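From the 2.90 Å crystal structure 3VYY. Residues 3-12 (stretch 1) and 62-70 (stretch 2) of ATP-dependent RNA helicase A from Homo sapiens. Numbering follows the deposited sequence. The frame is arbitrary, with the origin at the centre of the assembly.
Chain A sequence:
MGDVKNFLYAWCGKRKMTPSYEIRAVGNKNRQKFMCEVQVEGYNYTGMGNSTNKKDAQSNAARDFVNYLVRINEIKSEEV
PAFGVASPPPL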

# COMPACT_ATOMS: atom_id res chain seq x y z
N ASP A 3 4.55 4.63 -8.07
CA ASP A 3 3.46 5.60 -7.87
C ASP A 3 2.22 5.16 -7.08
O ASP A 3 1.37 5.99 -6.78
CB ASP A 3 3.02 6.18 -9.23
CG ASP A 3 4.20 6.73 -10.04
OD1 ASP A 3 5.22 7.16 -9.43
OD2 ASP A 3 4.10 6.74 -11.30
N VAL A 4 2.11 3.88 -6.75
CA VAL A 4 0.94 3.36 -6.04
C VAL A 4 0.71 4.00 -4.67
O VAL A 4 -0.42 4.16 -4.25
CB VAL A 4 1.05 1.87 -5.77
CG1 VAL A 4 -0.33 1.25 -5.79
CG2 VAL A 4 1.97 1.21 -6.79
N LYS A 5 1.79 4.32 -3.98
CA LYS A 5 1.71 5.02 -2.71
C LYS A 5 1.07 6.39 -2.89
O LYS A 5 0.24 6.82 -2.09
CB LYS A 5 3.10 5.19 -2.13
CG LYS A 5 3.63 3.96 -1.44
CD LYS A 5 5.02 4.21 -0.96
CE LYS A 5 6.00 4.12 -2.10
NZ LYS A 5 7.39 4.29 -1.61
N ASN A 6 1.50 7.07 -3.96
CA ASN A 6 1.02 8.37 -4.36
C ASN A 6 -0.43 8.24 -4.78
O ASN A 6 -1.26 9.10 -4.48
CB ASN A 6 1.89 8.89 -5.51
CG ASN A 6 1.62 10.34 -5.85
OD1 ASN A 6 1.00 10.64 -6.86
ND2 ASN A 6 2.09 11.23 -5.00
N PHE A 7 -0.74 7.15 -5.46
CA PHE A 7 -2.11 6.88 -5.85
C PHE A 7 -3.00 6.69 -4.63
O PHE A 7 -4.03 7.34 -4.50
CB PHE A 7 -2.22 5.66 -6.76
CG PHE A 7 -3.63 5.23 -6.97
CD1 PHE A 7 -4.33 5.65 -8.10
CD2 PHE A 7 -4.29 4.47 -6.02
CE1 PHE A 7 -5.64 5.28 -8.28
CE2 PHE A 7 -5.61 4.10 -6.19
CZ PHE A 7 -6.28 4.50 -7.32
N LEU A 8 -2.60 5.80 -3.73
CA LEU A 8 -3.38 5.54 -2.54
C LEU A 8 -3.50 6.80 -1.73
O LEU A 8 -4.48 7.01 -1.02
CB LEU A 8 -2.71 4.46 -1.69
CG LEU A 8 -3.28 4.19 -0.29
CD1 LEU A 8 -4.75 3.77 -0.33
CD2 LEU A 8 -2.45 3.13 0.42
N TYR A 9 -2.50 7.66 -1.83
CA TYR A 9 -2.50 8.85 -1.02
C TYR A 9 -3.56 9.79 -1.55
O TYR A 9 -4.34 10.34 -0.78
CB TYR A 9 -1.15 9.54 -1.03
CG TYR A 9 -1.06 10.59 0.05
CD1 TYR A 9 -0.77 10.23 1.37
CD2 TYR A 9 -1.28 11.94 -0.24
CE1 TYR A 9 -0.71 11.19 2.37
CE2 TYR A 9 -1.21 12.91 0.76
CZ TYR A 9 -0.92 12.52 2.07
OH TYR A 9 -0.85 13.44 3.08
N ALA A 10 -3.58 9.97 -2.87
CA ALA A 10 -4.57 10.82 -3.50
C ALA A 10 -5.94 10.23 -3.24
O ALA A 10 -6.84 10.94 -2.79
CB ALA A 10 -4.30 10.96 -4.97
N TRP A 11 -6.10 8.93 -3.50
CA TRP A 11 -7.38 8.27 -3.33
C TRP A 11 -8.03 8.65 -1.99
O TRP A 11 -9.21 8.97 -1.94
CB TRP A 11 -7.24 6.76 -3.47
CG TRP A 11 -8.55 6.05 -3.47
CD1 TRP A 11 -9.36 5.84 -4.54
CD2 TRP A 11 -9.21 5.46 -2.35
NE1 TRP A 11 -10.50 5.17 -4.16
CE2 TRP A 11 -10.43 4.92 -2.81
CE3 TRP A 11 -8.89 5.35 -0.99
CZ2 TRP A 11 -11.32 4.27 -1.97
CZ3 TRP A 11 -9.79 4.70 -0.15
CH2 TRP A 11 -10.99 4.17 -0.64
N CYS A 12 -7.25 8.64 -0.93
CA CYS A 12 -7.75 9.00 0.39
C CYS A 12 -7.99 10.49 0.54
O CYS A 12 -8.85 10.92 1.31
CB CYS A 12 -6.77 8.54 1.48
SG CYS A 12 -6.35 6.81 1.37
N ALA A 62 1.00 -0.83 0.16
CA ALA A 62 0.06 -0.03 -0.62
C ALA A 62 -0.54 -0.87 -1.74
O ALA A 62 -1.77 -0.91 -1.90
CB ALA A 62 0.73 1.21 -1.15
N ARG A 63 0.32 -1.56 -2.50
CA ARG A 63 -0.16 -2.43 -3.59
C ARG A 63 -1.20 -3.38 -3.04
O ARG A 63 -2.32 -3.48 -3.55
CB ARG A 63 0.98 -3.23 -4.15
CG ARG A 63 0.78 -3.70 -5.55
CD ARG A 63 1.39 -5.10 -5.75
NE ARG A 63 2.14 -5.57 -4.57
CZ ARG A 63 1.70 -6.51 -3.74
NH1 ARG A 63 0.55 -7.10 -3.96
NH2 ARG A 63 2.43 -6.85 -2.67
N ASP A 64 -0.82 -4.06 -1.96
CA ASP A 64 -1.73 -4.93 -1.27
C ASP A 64 -3.06 -4.22 -1.03
O ASP A 64 -4.10 -4.69 -1.48
CB ASP A 64 -1.12 -5.39 0.05
CG ASP A 64 -1.83 -6.59 0.62
OD1 ASP A 64 -2.18 -7.53 -0.14
OD2 ASP A 64 -2.04 -6.60 1.85
N PHE A 65 -3.02 -3.08 -0.34
CA PHE A 65 -4.25 -2.33 -0.08
C PHE A 65 -5.06 -1.99 -1.32
O PHE A 65 -6.23 -2.37 -1.42
CB PHE A 65 -3.97 -1.08 0.71
CG PHE A 65 -5.17 -0.59 1.45
CD1 PHE A 65 -5.52 -1.16 2.68
CD2 PHE A 65 -5.99 0.39 0.92
CE1 PHE A 65 -6.65 -0.74 3.38
CE2 PHE A 65 -7.12 0.82 1.60
CZ PHE A 65 -7.45 0.26 2.84
N VAL A 66 -4.47 -1.28 -2.28
CA VAL A 66 -5.19 -0.97 -3.54
C VAL A 66 -5.83 -2.21 -4.12
O VAL A 66 -7.03 -2.24 -4.36
CB VAL A 66 -4.31 -0.29 -4.62
CG1 VAL A 66 -5.09 -0.08 -5.89
CG2 VAL A 66 -3.78 1.07 -4.13
N ASN A 67 -5.03 -3.25 -4.32
CA ASN A 67 -5.54 -4.50 -4.86
C ASN A 67 -6.83 -4.90 -4.15
O ASN A 67 -7.79 -5.34 -4.79
CB ASN A 67 -4.49 -5.61 -4.82
CG ASN A 67 -5.00 -6.95 -5.37
OD1 ASN A 67 -5.66 -7.70 -4.65
ND2 ASN A 67 -4.66 -7.28 -6.62
N TYR A 68 -6.87 -4.71 -2.85
CA TYR A 68 -8.08 -4.99 -2.09
C TYR A 68 -9.26 -4.04 -2.41
O TYR A 68 -10.38 -4.50 -2.63
CB TYR A 68 -7.77 -4.97 -0.61
CG TYR A 68 -8.95 -4.68 0.27
CD1 TYR A 68 -9.90 -5.66 0.52
CD2 TYR A 68 -9.11 -3.43 0.85
CE1 TYR A 68 -10.98 -5.40 1.33
CE2 TYR A 68 -10.17 -3.15 1.67
CZ TYR A 68 -11.11 -4.14 1.91
OH TYR A 68 -12.19 -3.87 2.73
N LEU A 69 -9.00 -2.74 -2.43
CA LEU A 69 -10.00 -1.80 -2.89
C LEU A 69 -10.64 -2.30 -4.19
O LEU A 69 -11.87 -2.29 -4.33
CB LEU A 69 -9.38 -0.43 -3.10
CG LEU A 69 -8.82 0.28 -1.87
CD1 LEU A 69 -7.97 1.48 -2.26
CD2 LEU A 69 -9.93 0.70 -0.88
N VAL A 70 -9.80 -2.76 -5.13
CA VAL A 70 -10.31 -3.30 -6.39
C VAL A 70 -11.14 -4.54 -6.15
O VAL A 70 -12.17 -4.72 -6.77
CB VAL A 70 -9.19 -3.57 -7.42
CG1 VAL A 70 -9.70 -4.39 -8.56
CG2 VAL A 70 -8.64 -2.28 -7.95

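How do the two backbones lie against each other? Both stretches are helical, and their axes cross at 51°, coming within 9.4 Å at closest approach. The chains are nearest at the start of each stretch, where Lys5 CA and Ala62 CA are 5.7 Å apart; the small methyl side chain of Ala62 points toward the other helix at this close point. Each helix satisfies its own backbone, as in Leu8 N to Val4 O (2.8 Å) and Val66 N to Ala62 O (2.8 Å), and no hydrogen bond links the two.

What, then, holds them together? Apolar side chains do, recurring in an i, i+3, i+4, i+7 pattern, so that each helix turns one stripe toward its partner: Val4, Phe7, Leu8 and Trp11 against Ala62, Phe65, Val66 and Leu69. Val66 CG2 sits among three residues, 3.8 Å from Val4 CG1, 3.9 Å from Phe7 CD2 and 4.3 Å from Leu8 CB. Leu8 reaches further on its side, touching four residues: besides Val66, its CD2 lies 4.0 Å from Ala62 CB, while its CD1 is 3.8 Å from Phe65 CD2 and 4.4 Å from Leu69 CD1. These are van der Waals distances, and the packing shields much of this hydrocarbon surface from water.

Where does an aromatic face take part? Leu69 CD1 stands 4.0 Å from the centroid of the six-membered ring of Trp11, only 5° off the ring normal, so this methyl group sits over the ring face in a CH-pi contact. The other methyl packs on the same ring, with Leu69 CD2 3.6 Å from Trp11 CH2.

What do the polar side chains do? They largely stay out of the contact. Lys5 directs its CA-to-CB bond away, yet its aliphatic CG still lies 4.0 Å from Ala62 CB. Arg63 starts sideways and its end leads away, leaving its backbone CA 4.3 Å from Val4 CG1.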